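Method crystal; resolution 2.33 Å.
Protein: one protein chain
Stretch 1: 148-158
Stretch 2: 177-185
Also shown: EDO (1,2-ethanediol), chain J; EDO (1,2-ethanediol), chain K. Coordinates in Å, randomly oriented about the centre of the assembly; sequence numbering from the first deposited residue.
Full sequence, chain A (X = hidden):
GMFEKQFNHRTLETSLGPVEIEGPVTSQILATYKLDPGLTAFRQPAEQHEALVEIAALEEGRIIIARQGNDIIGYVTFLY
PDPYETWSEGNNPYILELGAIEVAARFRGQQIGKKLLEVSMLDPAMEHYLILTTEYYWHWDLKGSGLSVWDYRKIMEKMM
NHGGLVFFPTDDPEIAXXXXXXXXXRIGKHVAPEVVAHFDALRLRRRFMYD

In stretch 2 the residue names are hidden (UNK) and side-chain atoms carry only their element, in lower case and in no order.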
# COMPACT_ATOMS: atom_id res chain seq x y z
N SER A 148 9.65 -15.16 -11.77
CA SER A 148 9.21 -16.25 -10.95
C SER A 148 8.63 -15.65 -9.69
O SER A 148 8.75 -14.46 -9.46
CB SER A 148 10.38 -17.18 -10.59
OG SER A 148 11.15 -16.63 -9.53
N VAL A 149 8.08 -16.49 -8.86
CA VAL A 149 7.41 -16.00 -7.64
C VAL A 149 8.41 -15.44 -6.61
O VAL A 149 8.13 -14.43 -5.95
CB VAL A 149 6.55 -17.11 -6.95
CG1 VAL A 149 5.90 -16.56 -5.69
CG2 VAL A 149 5.50 -17.62 -7.89
N TRP A 150 9.58 -16.07 -6.50
CA TRP A 150 10.54 -15.70 -5.48
C TRP A 150 11.36 -14.47 -5.90
O TRP A 150 11.67 -13.62 -5.06
CB TRP A 150 11.43 -16.90 -5.15
CG TRP A 150 10.63 -18.21 -5.03
CD1 TRP A 150 10.47 -19.17 -5.98
CD2 TRP A 150 9.80 -18.62 -3.91
NE1 TRP A 150 9.65 -20.18 -5.52
CE2 TRP A 150 9.22 -19.87 -4.26
CE3 TRP A 150 9.52 -18.07 -2.66
CZ2 TRP A 150 8.37 -20.57 -3.39
CZ3 TRP A 150 8.67 -18.78 -1.79
CH2 TRP A 150 8.10 -20.01 -2.17
N ASP A 151 11.63 -14.33 -7.21
CA ASP A 151 12.25 -13.11 -7.74
C ASP A 151 11.31 -11.93 -7.53
O ASP A 151 11.74 -10.84 -7.15
CB ASP A 151 12.58 -13.27 -9.22
CG ASP A 151 13.53 -14.42 -9.48
OD1 ASP A 151 14.16 -14.90 -8.51
OD2 ASP A 151 13.63 -14.86 -10.64
N TYR A 152 10.02 -12.17 -7.78
CA TYR A 152 9.01 -11.14 -7.57
C TYR A 152 8.97 -10.72 -6.13
O TYR A 152 8.95 -9.54 -5.82
CB TYR A 152 7.62 -11.66 -7.98
CG TYR A 152 6.57 -10.59 -7.95
CD1 TYR A 152 6.03 -10.14 -6.74
CD2 TYR A 152 6.17 -9.94 -9.12
CE1 TYR A 152 5.10 -9.11 -6.70
CE2 TYR A 152 5.24 -8.90 -9.09
CZ TYR A 152 4.71 -8.50 -7.87
OH TYR A 152 3.79 -7.47 -7.83
N ARG A 153 8.94 -11.71 -5.24
CA ARG A 153 8.91 -11.46 -3.80
C ARG A 153 10.11 -10.64 -3.33
O ARG A 153 9.96 -9.68 -2.59
CB ARG A 153 8.82 -12.79 -3.03
CG ARG A 153 9.24 -12.72 -1.53
CD ARG A 153 8.33 -11.82 -0.72
NE ARG A 153 8.86 -11.58 0.62
CZ ARG A 153 8.68 -12.39 1.67
NH1 ARG A 153 7.95 -13.48 1.57
NH2 ARG A 153 9.22 -12.08 2.84
N LYS A 154 11.30 -11.02 -3.79
CA LYS A 154 12.53 -10.34 -3.40
C LYS A 154 12.52 -8.88 -3.86
O LYS A 154 12.86 -7.97 -3.09
CB LYS A 154 13.73 -11.09 -3.96
CG LYS A 154 13.95 -12.48 -3.29
CD LYS A 154 14.76 -13.44 -4.19
CE LYS A 154 14.71 -14.87 -3.66
NZ LYS A 154 15.33 -15.86 -4.59
N ILE A 155 12.06 -8.65 -5.09
CA ILE A 155 11.97 -7.30 -5.66
C ILE A 155 10.90 -6.47 -4.96
O ILE A 155 11.12 -5.33 -4.61
CB ILE A 155 11.68 -7.36 -7.18
CG1 ILE A 155 12.87 -7.99 -7.91
CG2 ILE A 155 11.40 -5.98 -7.73
CD1 ILE A 155 12.55 -8.53 -9.29
N MSE A 156 9.74 -7.06 -4.76
CA MSE A 156 8.64 -6.37 -4.13
C MSE A 156 8.98 -6.01 -2.69
O MSE A 156 8.56 -4.96 -2.18
CB MSE A 156 7.39 -7.24 -4.17
CG MSE A 156 6.19 -6.63 -3.48
SE MSE A 156 6.18 -6.95 -1.55
CE MSE A 156 6.13 -8.95 -1.56
N GLU A 157 9.75 -6.86 -2.01
CA GLU A 157 10.08 -6.61 -0.60
C GLU A 157 11.06 -5.46 -0.47
O GLU A 157 10.89 -4.60 0.38
CB GLU A 157 10.63 -7.87 0.09
CG GLU A 157 10.64 -7.78 1.64
CD GLU A 157 11.31 -9.00 2.31
OE1 GLU A 157 11.33 -10.09 1.71
OE2 GLU A 157 11.80 -8.86 3.46
N LYS A 158 12.05 -5.42 -1.36
CA LYS A 158 13.02 -4.35 -1.36
C LYS A 158 12.37 -3.00 -1.75
O LYS A 158 12.78 -1.95 -1.25
CB LYS A 158 14.20 -4.71 -2.27
CG LYS A 158 15.03 -5.91 -1.70
CD LYS A 158 16.05 -6.47 -2.70
CE LYS A 158 17.39 -5.73 -2.63
NZ LYS A 158 18.50 -6.53 -3.27
N UNK A 177 -0.08 -19.63 4.45
CA UNK A 177 -0.41 -20.73 3.51
C UNK A 177 0.66 -20.92 2.42
O UNK A 177 0.69 -21.95 1.75
c UNK A 177 -1.75 -20.46 2.84
o UNK A 177 -1.62 -19.50 1.81
N UNK A 178 1.47 -19.90 2.20
CA UNK A 178 2.52 -19.93 1.15
C UNK A 178 3.67 -19.00 1.58
O UNK A 178 3.45 -17.83 1.83
c UNK A 178 2.79 -19.75 -1.42
c UNK A 178 2.59 -20.61 -2.45
n UNK A 178 3.66 -20.48 -3.29
n UNK A 178 3.96 -19.09 -1.70
c UNK A 178 4.48 -19.56 -2.82
c UNK A 178 1.93 -19.43 -0.21
N UNK A 179 4.92 -19.55 1.69
CA UNK A 179 6.06 -18.76 2.15
C UNK A 179 6.32 -17.47 1.36
O UNK A 179 6.95 -16.55 1.87
c UNK A 179 7.24 -19.70 1.98
c UNK A 179 6.68 -21.01 2.01
c UNK A 179 5.29 -20.94 1.46
N UNK A 180 5.87 -17.42 0.11
CA UNK A 180 6.06 -16.23 -0.72
C UNK A 180 5.21 -15.06 -0.21
O UNK A 180 5.60 -13.88 -0.33
c UNK A 180 5.75 -16.52 -2.16
N UNK A 181 4.04 -15.36 0.36
CA UNK A 181 3.19 -14.31 0.95
C UNK A 181 3.91 -13.69 2.12
O UNK A 181 4.81 -14.30 2.70
c UNK A 181 1.84 -14.87 1.41
n UNK A 181 0.18 -16.45 0.68
c UNK A 181 1.08 -15.55 0.31
o UNK A 181 1.29 -15.28 -0.88
N UNK A 182 3.53 -12.48 2.49
CA UNK A 182 4.16 -11.83 3.61
C UNK A 182 3.37 -10.67 4.21
O UNK A 182 2.56 -10.03 3.55
s UNK A 182 5.64 -10.01 2.00
c UNK A 182 5.57 -11.35 3.23
N UNK A 183 3.61 -10.46 5.49
CA UNK A 183 3.13 -9.30 6.19
C UNK A 183 4.31 -8.39 6.38
O UNK A 183 5.39 -8.84 6.76
c UNK A 183 2.41 -8.61 8.62
c UNK A 183 2.57 -9.71 7.56
c UNK A 183 2.16 -9.25 9.97
c UNK A 183 1.26 -7.65 8.25
N UNK A 184 4.13 -7.13 6.09
CA UNK A 184 5.18 -6.15 6.32
C UNK A 184 4.58 -4.98 7.02
O UNK A 184 3.37 -4.76 6.95
c UNK A 184 5.81 -5.70 5.00
c UNK A 184 6.42 -6.80 4.21
se UNK A 184 7.24 -6.16 2.63
c UNK A 184 8.65 -5.09 3.44
N UNK A 185 5.41 -4.19 7.69
CA UNK A 185 4.90 -3.03 8.39
C UNK A 185 5.96 -1.97 8.65
O UNK A 185 7.11 -2.28 8.87
c UNK A 185 4.26 -3.45 9.68
C1 EDO J . 1.53 -6.35 -6.93
O1 EDO J . 2.44 -6.39 -5.81
C2 EDO J . 0.19 -5.80 -6.50
O2 EDO J . -0.81 -6.18 -7.45
C1 EDO K . 5.49 -16.45 7.29
O1 EDO K . 5.44 -15.91 8.63
C2 EDO K . 5.34 -15.31 6.27
O2 EDO K . 5.74 -15.73 4.95

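Position 177 carries one carbon followed by one oxygen and touches nothing on the helix of stretch 1; a lone hydroxymethyl group identifies Ser-177, whose oxygen is hydrogen-bonded elsewhere in the structure. Position 178 bears one carbon and then a five-membered ring of three carbons and two nitrogens, an imidazole. One ring carbon, flanked by both nitrogens, lies 3.7 Å from Trp-150 CH2, and the residue is His-178. Its ring and the six-membered ring of Trp-150 are nearly parallel, with planes at 22°, but the centroids are 5.5 Å apart and the rings barely overlap.

At position 179 three side-chain carbons close a ring onto the backbone nitrogen, and CB sits 4.1 Å from Trp-150 CZ3, at the edge of the indole; the closed ring defines Pro-179. Position 180 has a single side-chain carbon. This methyl fits closely against the helix, with CB 3.5 Å from Val-149 CG1 and 3.7 Å from Trp-150 CZ3, and the residue is Ala-180. Its backbone N donates to His-178 ND1 at 3.1 Å.

Position 181 has two carbons, the second carrying one oxygen and one nitrogen, and its CA-to-CB bond points away from the helix. The carboxamide marks Asn-181; both of its polar atoms are bonded elsewhere in the structure. A type I turn ends here, closed by Asn-181 N donating to His-178 O at 2.9 Å. Position 182 shows one carbon and then sulfur. The CA-to-CB bond points toward the helix, and the sulfur lies 3.7 Å from Met-156 CE, while CB lies 3.6 Å from Arg-153 NH1, over one face of the guanidinium; this is Cys-182.

Position 183 has four carbons forked at the second, and its CA-to-CB bond points away from stretch 1: Leu-183. Position 184 is an unbranched chain of two carbons, selenium and a carbon. Its selenium is 4.4 Å from Met-156 SE, and its terminal carbon is 3.8 Å from Glu-157 CG; it is the selenomethionine Met-184. Position 185, again with one side-chain carbon and out of reach of the helix, is Ala-185.

The strand runs nearly parallel to the helix, at 11°, and its alternation turns Cys-182 and Met-184 toward Met-156, while the preceding turn packs against Val-149 and Trp-150. Between these apolar patches, Arg-153 NH1 donates to Ala-180 O at 3.0 Å, linking helix and turn. The guanidinium is also held within the helix by a salt bridge, Arg-153 NE to Glu-157 OE1 at 3.1 Å.

Stretch 2, residues 177-185: SHPANCLMA
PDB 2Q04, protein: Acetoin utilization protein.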